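Local coordinates for intergenic-region protein (Escherichia coli CFT073, PDB 2WJ9) that probably inhibits host restriction enzymes, acting as an antirestriction protein, at residues S58-P61 against Q62-L66. Numbering follows the deposited sequence.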
ATOM      1  N   SER B  58       5.195 -24.141   2.961  1.00 34.19           N
ATOM      2  CA  SER B  58       3.901 -23.609   2.493  1.00 33.62           C
ATOM      3  C   SER B  58       3.861 -22.082   2.282  1.00 32.65           C
ATOM      4  O   SER B  58       2.883 -21.550   1.750  1.00 31.64           O
ATOM      5  CB  SER B  58       2.801 -24.022   3.472  1.00 33.68           C
ATOM      6  OG  SER B  58       2.652 -25.429   3.489  1.00 34.78           O
ATOM      7  N   PHE B  59       4.929 -21.393   2.670  1.00 31.67           N
ATOM      8  CA  PHE B  59       4.968 -19.918   2.693  1.00 31.27           C
ATOM      9  C   PHE B  59       4.599 -19.249   1.366  1.00 31.04           C
ATOM     10  O   PHE B  59       3.709 -18.399   1.324  1.00 30.87           O
ATOM     11  CB  PHE B  59       6.362 -19.464   3.162  1.00 31.15           C
ATOM     12  CG  PHE B  59       6.567 -17.972   3.168  1.00 31.00           C
ATOM     13  CD1 PHE B  59       6.112 -17.190   4.226  1.00 30.38           C
ATOM     14  CD2 PHE B  59       7.251 -17.349   2.129  1.00 31.23           C
ATOM     15  CE1 PHE B  59       6.321 -15.812   4.238  1.00 29.14           C
ATOM     16  CE2 PHE B  59       7.467 -15.979   2.133  1.00 30.85           C
ATOM     17  CZ  PHE B  59       7.009 -15.205   3.178  1.00 29.48           C
ATOM     18  N   TRP B  60       5.295 -19.623   0.291  1.00 30.52           N
ATOM     19  CA  TRP B  60       5.128 -18.941  -0.989  1.00 30.57           C
ATOM     20  C   TRP B  60       3.731 -19.129  -1.608  1.00 30.54           C
ATOM     21  O   TRP B  60       3.106 -18.132  -1.970  1.00 31.05           O
ATOM     22  CB  TRP B  60       6.279 -19.263  -1.952  1.00 30.65           C
ATOM     23  CG  TRP B  60       7.599 -18.642  -1.501  1.00 30.44           C
ATOM     24  CD1 TRP B  60       8.670 -19.290  -0.957  1.00 30.98           C
ATOM     25  CD2 TRP B  60       7.950 -17.254  -1.541  1.00 30.76           C
ATOM     26  NE1 TRP B  60       9.677 -18.390  -0.674  1.00 30.44           N
ATOM     27  CE2 TRP B  60       9.261 -17.134  -1.025  1.00 30.80           C
ATOM     28  CE3 TRP B  60       7.296 -16.104  -1.987  1.00 30.87           C
ATOM     29  CZ2 TRP B  60       9.917 -15.902  -0.923  1.00 30.46           C
ATOM     30  CZ3 TRP B  60       7.945 -14.878  -1.887  1.00 30.35           C
ATOM     31  CH2 TRP B  60       9.243 -14.789  -1.347  1.00 30.40           C
ATOM     32  N   PRO B  61       3.234 -20.387  -1.734  1.00 30.58           N
ATOM     33  CA  PRO B  61       1.866 -20.505  -2.262  1.00 30.39           C
ATOM     34  C   PRO B  61       0.797 -19.917  -1.323  1.00 30.27           C
ATOM     35  O   PRO B  61      -0.175 -19.323  -1.806  1.00 30.30           O
ATOM     36  CB  PRO B  61       1.686 -22.014  -2.462  1.00 30.90           C
ATOM     37  CG  PRO B  61       2.651 -22.651  -1.529  1.00 30.85           C
ATOM     38  CD  PRO B  61       3.832 -21.709  -1.468  1.00 30.44           C
ATOM     39  N   GLN B  62       0.995 -20.041  -0.011  1.00 29.88           N
ATOM     40  CA  GLN B  62       0.023 -19.535   0.970  1.00 30.30           C
ATOM     41  C   GLN B  62      -0.170 -18.016   0.867  1.00 30.12           C
ATOM     42  O   GLN B  62      -1.309 -17.533   0.910  1.00 30.06           O
ATOM     43  CB  GLN B  62       0.428 -19.938   2.396  1.00 30.66           C
ATOM     44  CG  GLN B  62      -0.449 -19.384   3.514  1.00 32.12           C
ATOM     45  CD  GLN B  62      -0.178 -20.052   4.868  1.00 33.51           C
ATOM     46  OE1 GLN B  62       0.129 -21.244   4.937  1.00 35.97           O
ATOM     47  NE2 GLN B  62      -0.281 -19.275   5.946  1.00 34.13           N
ATOM     48  N   HIS B  63       0.936 -17.281   0.716  1.00 29.27           N
ATOM     49  CA  HIS B  63       0.906 -15.803   0.709  1.00 29.05           C
ATOM     50  C   HIS B  63       0.975 -15.156  -0.683  1.00 28.58           C
ATOM     51  O   HIS B  63       0.596 -13.992  -0.835  1.00 28.18           O
ATOM     52  CB  HIS B  63       2.024 -15.237   1.599  1.00 28.76           C
ATOM     53  CG  HIS B  63       1.879 -15.588   3.050  1.00 29.71           C
ATOM     54  ND1 HIS B  63       1.097 -14.854   3.919  1.00 30.57           N
ATOM     55  CD2 HIS B  63       2.402 -16.602   3.781  1.00 30.90           C
ATOM     56  CE1 HIS B  63       1.151 -15.400   5.122  1.00 31.43           C
ATOM     57  NE2 HIS B  63       1.934 -16.462   5.066  1.00 30.60           N
ATOM     58  N   PHE B  64       1.437 -15.905  -1.681  1.00 28.91           N
ATOM     59  CA  PHE B  64       1.708 -15.343  -3.020  1.00 29.01           C
ATOM     60  C   PHE B  64       1.071 -16.149  -4.172  1.00 29.67           C
ATOM     61  O   PHE B  64       1.245 -15.792  -5.338  1.00 29.96           O
ATOM     62  CB  PHE B  64       3.230 -15.216  -3.259  1.00 28.83           C
ATOM     63  CG  PHE B  64       3.940 -14.289  -2.292  1.00 27.99           C
ATOM     64  CD1 PHE B  64       4.215 -12.969  -2.641  1.00 27.56           C
ATOM     65  CD2 PHE B  64       4.339 -14.741  -1.036  1.00 28.34           C
ATOM     66  CE1 PHE B  64       4.876 -12.114  -1.759  1.00 27.63           C
ATOM     67  CE2 PHE B  64       4.990 -13.893  -0.145  1.00 29.42           C
ATOM     68  CZ  PHE B  64       5.264 -12.584  -0.501  1.00 28.52           C
ATOM     69  N   GLY B  65       0.305 -17.195  -3.858  1.00 29.95           N
ATOM     70  CA  GLY B  65      -0.174 -18.147  -4.875  1.00 30.00           C
ATOM     71  C   GLY B  65      -1.132 -17.630  -5.952  1.00 30.50           C
ATOM     72  O   GLY B  65      -1.415 -18.340  -6.924  1.00 30.63           O
ATOM     73  N   LEU B  66      -1.658 -16.421  -5.780  1.00 31.02           N
ATOM     74  CA  LEU B  66      -2.529 -15.796  -6.782  1.00 31.36           C
ATOM     75  C   LEU B  66      -1.741 -15.044  -7.858  1.00 31.40           C
ATOM     76  O   LEU B  66      -2.318 -14.620  -8.861  1.00 31.71           O
ATOM     77  CB  LEU B  66      -3.521 -14.832  -6.115  1.00 31.42           C
ATOM     78  CG  LEU B  66      -4.545 -15.439  -5.150  1.00 32.31           C
ATOM     79  CD1 LEU B  66      -5.342 -14.322  -4.464  1.00 34.42           C
ATOM     80  CD2 LEU B  66      -5.465 -16.412  -5.856  1.00 34.32           C
TER
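Trp60 and Phe64, one helical turn apart, make the tightest side-chain contact here. They run alongside each other in the same direction, and CE3 of Trp60 comes 3.4 Å from CD2 of Phe64, and its CZ3 lies over one face of the phenyl ring, offset toward the rim; the six-membered rings are inclined at 44°. Both CG atoms lie beside their own backbone N, which keeps the two side chains in step. Phe59 has CG anti to its own N (chi1 177°), which turns its ring toward His63 and Phe64: its CD1 is 3.8 Å from CD2 of His63, and its CE2 is 4.0 Å from CE2 of Phe64. An aromatic cluster of four results.

The backbone sets this spacing through i to i+4 bonds, Gln62 N to Ser58 O (3.0 Å), His63 N to Phe59 O (3.1 Å) and Phe64 N to Trp60 O (2.8 Å); Gly65 N to Pro61 O is weak. Farther out, hydrogen bonds hold the polar ends: Trp60 NE1 to the Glu74 carboxylate, His63 ND1 to the Ser34 hydroxyl and Gln62 NE2 to the Thr32 carbonyl. His159 of helix 154-168 stacks on Phe64, while strands 93-98 and 103-107 and helix 73-84 pack against the cluster, tying this short helix to the three-stranded sheet.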